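Local atomic coordinates of polycyclic ketone monooxygenase (Myceliophthora thermophila, PDB entry 5MQ6), a protein that uses FAD and NADPH to insert one oxygen atom beside the carbonyl of ketones, notably bulky polycyclic ones, giving esters or lactones. Residues K176-S181 against L197-G202; I109-A114 against W171-K176; E71-G76 against L212-R217. One frame throughout, in Å; residues are numbered along the deposited sequence.

Contact 1. Residues K176-S181 against L197-G202; sequences KALFRS and LEVTEG. With FAD (flavin-adenine dinucleotide), chain B.
Arg-180 and the pair Glu-201/Gly-202 meet through a guanidinium laid against a peptide carbonyl: Gly-202 O sits over the centre of one guanidinium face, 3.1 Å above the plane. The arginine chain runs straight to CD, then bends at chi3 (-65°), turning NE toward Gly-202 O, though too poorly angled for a hydrogen bond. A bound water lies at the guanidinium edge, in plane, accepting from Arg-180 NE and donating to Glu-201 OE2 and Phe-179 O. The direct salt bridge, Arg-180 NH2 to Glu-201 OE2, is weak at 3.4 Å, the planes 73° apart; NH2 and NH1 are also hydrogen-bonded to Asn-68 and His-64, and Glu-201 OE1 and OE2 form salt bridges to Arg-210 and Arg-203. The backbone frame is an antiparallel beta meander, strands 181-189, 194-201 and 210-216, in the FAD-binding domain. Ser-181 and Glu-201 form a non-hydrogen-bonded pair, while Gly-202 N donates to Arg-180 O at 2.9 Å. Ser-181 OG, anti to its carbonyl carbon (chi1 -64°), donates to Phe-179 O at 2.8 Å, from above that carbonyl's plane. On strand 194-201, Val-199 CG1 packs 3.7 Å from Ser-181 CB. Val-199 CG1 to Leu-178 CD2 is looser, 4.4 Å.

Contact 2. Residues I109-A114 against W171-K176; sequences ILMVDA and WKLHDK. With FAD (flavin-adenine dinucleotide), chain B.
The Lys-176 carbonyl is the flat group between the segments: Met-111 N donates to Lys-176 O in the carbonyl plane, at 2.8 Å and nearly straight (171°). Leu-110 CD1 lies over one face, 3.7 Å from Lys-176 O, and CB and CG of Met-111 lie on the opposite side of the plane. Met-111 continues toward the type I turn Leu-173 to Lys-176, with SD 4.1 Å from Leu-173 CD1; Leu-173 also packs on Leu-91 and Ala-94 of helix 88-99. Lys-176 CB rests 3.6 Å from Ile-109 O, and NZ, past a bend at chi4, makes a weak bond to Lys-172 O. Just past the end of strand 109-112, Ala-114 N donates to FAD N3A at 3.1 Å. Asp-113 holds CG anti to the backbone N (chi1 -159°); its OD1 receives the ribose hydroxyl O3B of FAD at 2.7 Å and also Ala-115 N, and its OD2 accepts from Ala-86 N. An alanine here would probably leave that hydroxyl and the Ala-86 and Ala-115 amides without their acceptor, weakening the hold on the ribose. An acidic residue at the end of the second strand, binding the adenosine ribose, is characteristic of FAD-binding Rossmann folds.

Contact 3. Residues E71-G76 against L212-R217; sequences EPVKDG and LKLQAR
Asp-75 reaches across to Lys-213 with its carboxylate: Lys-213 N donates to Asp-75 OD1 at 2.8 Å, with an N-H...O angle of 160°. The oxygen is met on its anti side, with the donor 31° out of the carboxylate plane. Chi1 of Asp-75 (-167°) sets CG anti to the backbone N and carries it toward the strand; OD1 also lies 3.6 Å from Lys-213 CB. One residue on, Gly-76 N donates to Lys-213 O at 2.9 Å, in the plane of that carbonyl. Both main-chain polar atoms of Lys-213 thus find partners in 71-76, one a side chain and the other a peptide. Gly-76 has a positive phi, a conformation that favours glycine.

The neighbouring strand residues bond the other way, Leu-212 to Val-199 and Leu-214 to Leu-197 of strand 194-201, so the two edges of 210-216 are used alternately. Within the loop, Val-73 O accepts from Arg-210 NH2 and Lys-74 O from Ser-77 OG. The Gln-215 amide is used at both atoms, OE1 by Arg-78 and NE2 by Ser-196.

Leu-212 CD2 packs against the loop's backbone, 3.5 Å from Val-73 O and 3.6 Å from Asp-75 N. The apolar side-chain contact is Val-73 CG1 to Leu-214 CD2 at 3.9 Å, the two side chains crossing at about a right angle, and both residues also touch Leu-178.

Residues 71-76 are loop; the regular parallel pairing of 210-216 is with strand 78-84, into which they lead, and Gln-215 bonds to Ser-77 and Tyr-79. Strand 78-84 is the first strand of the Rossmann-type FAD domain, and is followed by a glycine-rich turn consistent with a GxGxxG dinucleotide-binding motif.

How the contacts relate
From the N terminus, residues 71-76 come first and lead into strand 78-84; their loop closes last, when 212-217 arrives to form contact 3. Everything else happens within that span. Residues 109-114 open contact 2, closed by 171-176 after an excursion that is partly helical. Lys-176 then belongs to both contacts, so contact 1 starts where contact 2 ends and is closed by 197-202 after a short, mostly strand-built loop. Contacts 1 and 2 are therefore in series, and neither crosses contact 3. All three reach one mixed sheet: Leu-178 N lies 2.7 Å from Met-111 O, Val-199 O 2.7 Å from Leu-212 N, and Leu-110 CD2 packs on Leu-214 CD1.

Contact 1. Residues K176-S181 against L197-G202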
# COMPACT_ATOMS: atom_id res chain seq x y z
N LYS A 176 -14.37 7.39 -19.39
CA LYS A 176 -15.18 6.98 -18.23
C LYS A 176 -14.53 7.30 -16.86
O LYS A 176 -14.75 6.62 -15.86
CB LYS A 176 -15.42 5.52 -18.41
CG LYS A 176 -16.22 5.19 -19.70
CD LYS A 176 -16.40 3.70 -19.81
CE LYS A 176 -17.42 3.31 -20.91
NZ LYS A 176 -16.73 2.81 -22.05
N ALA A 177 -13.75 8.33 -16.84
CA ALA A 177 -13.02 8.77 -15.69
C ALA A 177 -13.15 10.25 -15.40
O ALA A 177 -13.11 11.08 -16.25
CB ALA A 177 -11.57 8.41 -15.87
N LEU A 178 -13.27 10.55 -14.13
CA LEU A 178 -13.28 11.85 -13.63
C LEU A 178 -12.05 12.02 -12.72
O LEU A 178 -11.96 11.45 -11.63
CB LEU A 178 -14.58 12.09 -12.91
CG LEU A 178 -14.67 13.37 -12.10
CD1 LEU A 178 -14.56 14.62 -13.06
CD2 LEU A 178 -15.92 13.32 -11.27
N PHE A 179 -11.13 12.87 -13.15
CA PHE A 179 -9.85 13.05 -12.41
C PHE A 179 -9.87 14.36 -11.62
O PHE A 179 -10.87 15.13 -11.68
CB PHE A 179 -8.65 12.99 -13.40
CG PHE A 179 -8.47 11.68 -14.02
CD1 PHE A 179 -8.17 10.58 -13.23
CD2 PHE A 179 -8.65 11.51 -15.37
CE1 PHE A 179 -8.03 9.31 -13.80
CE2 PHE A 179 -8.48 10.29 -15.92
CZ PHE A 179 -8.18 9.17 -15.12
N ARG A 180 -8.80 14.60 -10.89
CA ARG A 180 -8.67 15.77 -10.04
C ARG A 180 -9.78 15.89 -9.02
O ARG A 180 -10.06 16.99 -8.51
CB ARG A 180 -8.63 17.08 -10.87
CG ARG A 180 -7.55 17.05 -11.95
CD ARG A 180 -7.58 18.32 -12.81
NE ARG A 180 -8.82 18.44 -13.56
CZ ARG A 180 -9.15 19.48 -14.33
NH1 ARG A 180 -8.31 20.46 -14.50
NH2 ARG A 180 -10.31 19.52 -14.96
N SER A 181 -10.46 14.78 -8.72
CA SER A 181 -11.63 14.87 -7.91
C SER A 181 -11.51 14.16 -6.56
O SER A 181 -11.27 12.95 -6.50
CB SER A 181 -12.80 14.33 -8.72
OG SER A 181 -13.01 15.14 -9.82
N LEU A 197 -22.54 10.40 -4.16
CA LEU A 197 -21.24 10.83 -3.79
C LEU A 197 -21.14 12.35 -3.88
O LEU A 197 -21.55 12.91 -4.89
CB LEU A 197 -20.23 10.22 -4.73
CG LEU A 197 -19.86 8.73 -4.54
CD1 LEU A 197 -21.00 7.81 -4.92
CD2 LEU A 197 -18.59 8.41 -5.32
N GLU A 198 -20.55 12.96 -2.85
CA GLU A 198 -20.15 14.35 -2.89
C GLU A 198 -18.72 14.44 -3.24
O GLU A 198 -17.88 13.95 -2.47
CB GLU A 198 -20.25 15.02 -1.55
CG GLU A 198 -21.63 15.17 -1.07
CD GLU A 198 -21.69 15.69 0.36
OE1 GLU A 198 -20.61 16.07 0.99
OE2 GLU A 198 -22.86 15.72 0.83
N VAL A 199 -18.44 15.18 -4.31
CA VAL A 199 -17.17 15.20 -4.98
C VAL A 199 -16.79 16.67 -5.27
O VAL A 199 -17.64 17.48 -5.70
CB VAL A 199 -17.29 14.45 -6.30
CG1 VAL A 199 -16.05 14.61 -7.04
CG2 VAL A 199 -17.62 12.95 -6.11
N THR A 200 -15.53 17.00 -5.08
CA THR A 200 -14.97 18.31 -5.48
C THR A 200 -13.92 18.13 -6.54
O THR A 200 -12.91 17.45 -6.29
CB THR A 200 -14.28 18.99 -4.29
OG1 THR A 200 -15.21 19.11 -3.26
CG2 THR A 200 -13.88 20.43 -4.62
N GLU A 201 -14.17 18.66 -7.73
CA GLU A 201 -13.25 18.57 -8.85
C GLU A 201 -12.42 19.85 -8.97
O GLU A 201 -12.98 20.91 -9.31
CB GLU A 201 -14.01 18.32 -10.14
CG GLU A 201 -13.20 18.23 -11.39
CD GLU A 201 -13.89 18.56 -12.71
OE1 GLU A 201 -15.02 19.03 -12.67
OE2 GLU A 201 -13.25 18.32 -13.80
N GLY A 202 -11.10 19.71 -8.76
CA GLY A 202 -10.10 20.71 -9.11
C GLY A 202 -10.11 21.08 -10.55
O GLY A 202 -10.26 20.22 -11.41
PA FAD B . -3.68 3.27 -5.47
O1A FAD B . -3.26 3.94 -4.21
O2A FAD B . -2.67 2.89 -6.53
O5B FAD B . -4.78 4.20 -6.18
C5B FAD B . -5.84 4.71 -5.44
C4B FAD B . -6.15 6.10 -5.95
O4B FAD B . -7.38 6.51 -5.32
C3B FAD B . -5.12 7.18 -5.63
O3B FAD B . -4.89 7.98 -6.77
C2B FAD B . -5.76 7.99 -4.55
O2B FAD B . -5.34 9.34 -4.55
C1B FAD B . -7.23 7.84 -4.90
N9A FAD B . -8.11 8.14 -3.80
C8A FAD B . -8.06 7.60 -2.55
N7A FAD B . -9.02 8.17 -1.82
C5A FAD B . -9.69 9.07 -2.55
C6A FAD B . -10.84 9.96 -2.31
N6A FAD B . -11.48 10.09 -1.16
N1A FAD B . -11.21 10.63 -3.36
C2A FAD B . -10.58 10.57 -4.56
N3A FAD B . -9.55 9.83 -4.88
C4A FAD B . -9.06 9.06 -3.86
N1 FAD B . 2.95 -2.80 -3.86
C2 FAD B . 3.40 -3.99 -4.38
O2 FAD B . 2.73 -5.01 -4.27
N3 FAD B . 4.57 -4.06 -5.03
C4 FAD B . 5.32 -2.96 -5.17
O4 FAD B . 6.38 -3.08 -5.78
C4X FAD B . 4.94 -1.63 -4.65
N5 FAD B . 5.70 -0.49 -4.75
C5X FAD B . 5.21 0.66 -4.21
C6 FAD B . 6.00 1.90 -4.29
C7 FAD B . 5.39 3.10 -3.67
C7M FAD B . 6.10 4.43 -3.69
C8 FAD B . 4.06 3.06 -2.98
C8M FAD B . 3.41 4.28 -2.34
C9 FAD B . 3.36 1.87 -2.92
C9A FAD B . 3.88 0.68 -3.50
N10 FAD B . 3.13 -0.50 -3.39
C10 FAD B . 3.64 -1.66 -3.98
C1' FAD B . 1.79 -0.54 -2.77
C2' FAD B . 0.79 0.02 -3.87
O2' FAD B . 0.00 1.07 -3.29
C3' FAD B . -0.11 -1.06 -4.54
O3' FAD B . 0.71 -2.04 -5.17
C4' FAD B . -1.04 -0.60 -5.69
O4' FAD B . -0.43 0.38 -6.65
C5' FAD B . -2.36 -0.04 -5.12
O5' FAD B . -3.33 -0.01 -6.21
P FAD B . -4.75 0.63 -5.77
O1P FAD B . -5.43 1.03 -7.13
O2P FAD B . -5.36 -0.35 -4.76
O3P FAD B . -4.38 1.95 -4.86
O HOH W 1 -11.17 16.72 -14.04

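Contact 2. Residues I109-A114 against W171-K176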
# COMPACT_ATOMS: atom_id res chain seq x y z
N ILE A 109 -20.02 2.92 -16.10
CA ILE A 109 -18.83 3.12 -15.28
C ILE A 109 -18.45 4.58 -15.24
O ILE A 109 -18.31 5.19 -16.29
CB ILE A 109 -17.62 2.31 -15.78
CG1 ILE A 109 -17.89 0.78 -15.57
CG2 ILE A 109 -16.31 2.77 -15.03
CD1 ILE A 109 -16.73 -0.13 -16.00
N LEU A 110 -18.22 5.10 -14.02
CA LEU A 110 -17.44 6.27 -13.78
C LEU A 110 -16.40 5.94 -12.77
O LEU A 110 -16.73 5.55 -11.66
CB LEU A 110 -18.27 7.50 -13.36
CG LEU A 110 -17.42 8.79 -13.24
CD1 LEU A 110 -17.00 9.30 -14.60
CD2 LEU A 110 -18.14 9.89 -12.48
N MET A 111 -15.16 6.14 -13.15
CA MET A 111 -14.02 6.00 -12.25
C MET A 111 -13.71 7.40 -11.76
O MET A 111 -13.72 8.35 -12.58
CB MET A 111 -12.79 5.37 -12.93
CG MET A 111 -13.11 4.03 -13.64
SD MET A 111 -11.66 3.39 -14.53
CE MET A 111 -10.79 2.74 -13.11
N VAL A 112 -13.48 7.52 -10.45
CA VAL A 112 -13.21 8.81 -9.82
C VAL A 112 -11.93 8.73 -9.05
O VAL A 112 -11.71 7.80 -8.24
CB VAL A 112 -14.37 9.26 -8.89
CG1 VAL A 112 -14.20 10.69 -8.33
CG2 VAL A 112 -15.67 9.19 -9.68
N ASP A 113 -11.07 9.73 -9.25
CA ASP A 113 -9.76 9.74 -8.62
C ASP A 113 -9.32 11.20 -8.46
O ASP A 113 -9.49 12.02 -9.34
CB ASP A 113 -8.79 8.97 -9.52
CG ASP A 113 -7.52 8.45 -8.76
OD1 ASP A 113 -7.02 9.14 -7.84
OD2 ASP A 113 -7.04 7.36 -9.11
N ALA A 114 -8.68 11.48 -7.35
CA ALA A 114 -8.02 12.76 -7.07
C ALA A 114 -6.80 12.95 -7.95
O ALA A 114 -6.45 14.04 -8.22
CB ALA A 114 -7.63 12.84 -5.59
N TRP A 171 -9.30 -1.18 -22.68
CA TRP A 171 -10.71 -1.39 -22.32
C TRP A 171 -11.54 -0.16 -22.44
O TRP A 171 -12.64 -0.12 -21.91
CB TRP A 171 -10.84 -2.05 -20.92
CG TRP A 171 -10.57 -3.52 -20.96
CD1 TRP A 171 -11.49 -4.46 -21.10
CD2 TRP A 171 -9.30 -4.20 -20.86
NE1 TRP A 171 -10.92 -5.69 -21.06
CE2 TRP A 171 -9.57 -5.57 -20.94
CE3 TRP A 171 -8.00 -3.79 -20.74
CZ2 TRP A 171 -8.58 -6.56 -20.87
CZ3 TRP A 171 -6.95 -4.79 -20.64
CH2 TRP A 171 -7.25 -6.13 -20.74
N LYS A 172 -11.04 0.83 -23.17
CA LYS A 172 -11.76 2.03 -23.51
C LYS A 172 -12.32 2.74 -22.34
O LYS A 172 -13.46 3.08 -22.27
CB LYS A 172 -12.82 1.68 -24.58
CG LYS A 172 -12.10 0.87 -25.69
CD LYS A 172 -12.90 0.65 -26.95
CE LYS A 172 -14.02 -0.34 -26.69
NZ LYS A 172 -13.63 -1.74 -26.37
N LEU A 173 -11.43 3.07 -21.44
CA LEU A 173 -11.82 3.71 -20.20
C LEU A 173 -11.56 5.17 -20.17
O LEU A 173 -11.94 5.82 -19.22
CB LEU A 173 -11.11 2.99 -19.03
CG LEU A 173 -11.38 1.53 -18.88
CD1 LEU A 173 -10.62 0.93 -17.69
CD2 LEU A 173 -12.82 1.36 -18.57
N HIS A 174 -10.91 5.73 -21.20
CA HIS A 174 -10.54 7.12 -21.15
C HIS A 174 -11.66 8.11 -20.99
O HIS A 174 -11.47 9.16 -20.42
CB HIS A 174 -9.69 7.53 -22.35
CG HIS A 174 -8.33 6.92 -22.31
ND1 HIS A 174 -7.34 7.37 -21.46
CD2 HIS A 174 -7.83 5.82 -22.91
CE1 HIS A 174 -6.24 6.65 -21.64
NE2 HIS A 174 -6.52 5.68 -22.47
N ASP A 175 -12.81 7.81 -21.53
CA ASP A 175 -13.98 8.70 -21.46
C ASP A 175 -14.86 8.22 -20.33
O ASP A 175 -16.02 8.54 -20.33
CB ASP A 175 -14.75 8.52 -22.78
CG ASP A 175 -15.08 6.98 -23.05
OD1 ASP A 175 -14.27 6.07 -22.60
OD2 ASP A 175 -16.13 6.67 -23.71
N LYS A 176 -14.37 7.39 -19.39
CA LYS A 176 -15.18 6.98 -18.23
C LYS A 176 -14.53 7.30 -16.86
O LYS A 176 -14.75 6.62 -15.86
CB LYS A 176 -15.42 5.52 -18.41
CG LYS A 176 -16.22 5.19 -19.70
CD LYS A 176 -16.40 3.70 -19.81
CE LYS A 176 -17.42 3.31 -20.91
NZ LYS A 176 -16.73 2.81 -22.05
PA FAD B . -3.68 3.27 -5.47
O1A FAD B . -3.26 3.94 -4.21
O2A FAD B . -2.67 2.89 -6.53
O5B FAD B . -4.78 4.20 -6.18
C5B FAD B . -5.84 4.71 -5.44
C4B FAD B . -6.15 6.10 -5.95
O4B FAD B . -7.38 6.51 -5.32
C3B FAD B . -5.12 7.18 -5.63
O3B FAD B . -4.89 7.98 -6.77
C2B FAD B . -5.76 7.99 -4.55
O2B FAD B . -5.34 9.34 -4.55
C1B FAD B . -7.23 7.84 -4.90
N9A FAD B . -8.11 8.14 -3.80
C8A FAD B . -8.06 7.60 -2.55
N7A FAD B . -9.02 8.17 -1.82
C5A FAD B . -9.69 9.07 -2.55
C6A FAD B . -10.84 9.96 -2.31
N6A FAD B . -11.48 10.09 -1.16
N1A FAD B . -11.21 10.63 -3.36
C2A FAD B . -10.58 10.57 -4.56
N3A FAD B . -9.55 9.83 -4.88
C4A FAD B . -9.06 9.06 -3.86
N1 FAD B . 2.95 -2.80 -3.86
C2 FAD B . 3.40 -3.99 -4.38
O2 FAD B . 2.73 -5.01 -4.27
N3 FAD B . 4.57 -4.06 -5.03
C4 FAD B . 5.32 -2.96 -5.17
O4 FAD B . 6.38 -3.08 -5.78
C4X FAD B . 4.94 -1.63 -4.65
N5 FAD B . 5.70 -0.49 -4.75
C5X FAD B . 5.21 0.66 -4.21
C6 FAD B . 6.00 1.90 -4.29
C7 FAD B . 5.39 3.10 -3.67
C7M FAD B . 6.10 4.43 -3.69
C8 FAD B . 4.06 3.06 -2.98
C8M FAD B . 3.41 4.28 -2.34
C9 FAD B . 3.36 1.87 -2.92
C9A FAD B . 3.88 0.68 -3.50
N10 FAD B . 3.13 -0.50 -3.39
C10 FAD B . 3.64 -1.66 -3.98
C1' FAD B . 1.79 -0.54 -2.77
C2' FAD B . 0.79 0.02 -3.87
O2' FAD B . 0.00 1.07 -3.29
C3' FAD B . -0.11 -1.06 -4.54
O3' FAD B . 0.71 -2.04 -5.17
C4' FAD B . -1.04 -0.60 -5.69
O4' FAD B . -0.43 0.38 -6.65
C5' FAD B . -2.36 -0.04 -5.12
O5' FAD B . -3.33 -0.01 -6.21
P FAD B . -4.75 0.63 -5.77
O1P FAD B . -5.43 1.03 -7.13
O2P FAD B . -5.36 -0.35 -4.76
O3P FAD B . -4.38 1.95 -4.86

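Contact 3. Residues E71-G76 against L212-R217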
# COMPACT_ATOMS: atom_id res chain seq x y z
N GLU A 71 -15.19 17.62 -22.18
CA GLU A 71 -16.58 17.86 -21.74
C GLU A 71 -16.65 17.60 -20.22
O GLU A 71 -16.29 16.54 -19.79
CB GLU A 71 -17.57 16.92 -22.47
CG GLU A 71 -19.03 17.26 -22.21
CD GLU A 71 -19.52 18.32 -23.17
OE1 GLU A 71 -19.42 18.05 -24.39
OE2 GLU A 71 -19.99 19.41 -22.72
N PRO A 72 -17.10 18.56 -19.43
CA PRO A 72 -17.10 18.29 -18.00
C PRO A 72 -18.17 17.30 -17.60
O PRO A 72 -19.20 17.17 -18.25
CB PRO A 72 -17.40 19.65 -17.37
CG PRO A 72 -17.28 20.63 -18.51
CD PRO A 72 -17.67 19.87 -19.73
N VAL A 73 -17.91 16.58 -16.54
CA VAL A 73 -18.95 15.76 -15.90
C VAL A 73 -20.01 16.68 -15.28
O VAL A 73 -19.72 17.66 -14.55
CB VAL A 73 -18.36 14.78 -14.87
CG1 VAL A 73 -19.44 14.14 -14.01
CG2 VAL A 73 -17.57 13.72 -15.58
N LYS A 74 -21.28 16.36 -15.56
CA LYS A 74 -22.36 17.20 -15.03
C LYS A 74 -22.75 16.87 -13.62
O LYS A 74 -22.80 15.67 -13.25
CB LYS A 74 -23.60 17.11 -15.90
CG LYS A 74 -23.37 17.47 -17.34
CD LYS A 74 -24.61 17.09 -18.09
CE LYS A 74 -24.71 17.87 -19.34
NZ LYS A 74 -24.45 16.99 -20.49
N ASP A 75 -23.03 17.90 -12.85
CA ASP A 75 -23.64 17.75 -11.54
C ASP A 75 -24.97 16.99 -11.70
O ASP A 75 -25.66 17.18 -12.67
CB ASP A 75 -23.81 19.13 -10.90
CG ASP A 75 -24.13 19.11 -9.42
OD1 ASP A 75 -24.04 18.06 -8.76
OD2 ASP A 75 -24.48 20.22 -8.89
N GLY A 76 -25.24 16.07 -10.78
CA GLY A 76 -26.42 15.20 -10.82
C GLY A 76 -26.47 14.00 -11.73
O GLY A 76 -27.51 13.44 -11.92
N LEU A 212 -19.70 18.54 -7.17
CA LEU A 212 -20.52 17.56 -7.90
C LEU A 212 -21.18 16.57 -6.96
O LEU A 212 -20.55 16.18 -5.94
CB LEU A 212 -19.74 16.84 -8.99
CG LEU A 212 -19.03 17.71 -10.00
CD1 LEU A 212 -17.92 16.86 -10.61
CD2 LEU A 212 -19.94 18.17 -11.10
N LYS A 213 -22.45 16.26 -7.30
CA LYS A 213 -23.19 15.18 -6.71
C LYS A 213 -23.42 14.12 -7.77
O LYS A 213 -24.02 14.39 -8.81
CB LYS A 213 -24.49 15.65 -6.16
CG LYS A 213 -25.27 14.52 -5.46
CD LYS A 213 -26.48 15.06 -4.72
CE LYS A 213 -27.53 14.00 -4.62
NZ LYS A 213 -28.53 14.43 -3.65
N LEU A 214 -22.91 12.91 -7.51
CA LEU A 214 -22.96 11.85 -8.51
C LEU A 214 -23.65 10.69 -7.91
O LEU A 214 -23.42 10.43 -6.75
CB LEU A 214 -21.59 11.45 -8.96
CG LEU A 214 -20.70 12.56 -9.43
CD1 LEU A 214 -19.27 12.13 -9.65
CD2 LEU A 214 -21.23 13.15 -10.73
N GLN A 215 -24.49 10.03 -8.69
CA GLN A 215 -25.20 8.88 -8.18
C GLN A 215 -24.89 7.57 -8.87
O GLN A 215 -24.52 7.56 -10.03
CB GLN A 215 -26.69 9.12 -8.19
CG GLN A 215 -27.11 10.25 -7.24
CD GLN A 215 -28.61 10.39 -7.19
OE1 GLN A 215 -29.27 10.70 -8.18
NE2 GLN A 215 -29.16 10.11 -6.03
N ALA A 216 -25.00 6.48 -8.14
CA ALA A 216 -24.73 5.16 -8.71
C ALA A 216 -25.52 4.08 -8.04
O ALA A 216 -25.79 4.19 -6.86
CB ALA A 216 -23.24 4.82 -8.60
N ARG A 217 -25.72 2.96 -8.72
CA ARG A 217 -26.39 1.78 -8.08
C ARG A 217 -25.42 1.07 -7.16
O ARG A 217 -25.79 0.62 -6.13
CB ARG A 217 -26.84 0.79 -9.20
CG ARG A 217 -27.91 1.42 -10.09
CD ARG A 217 -28.27 0.36 -11.12
NE ARG A 217 -29.27 0.76 -12.01
CZ ARG A 217 -29.72 0.07 -13.03
NH1 ARG A 217 -29.30 -1.16 -13.26
NH2 ARG A 217 -30.68 0.61 -13.77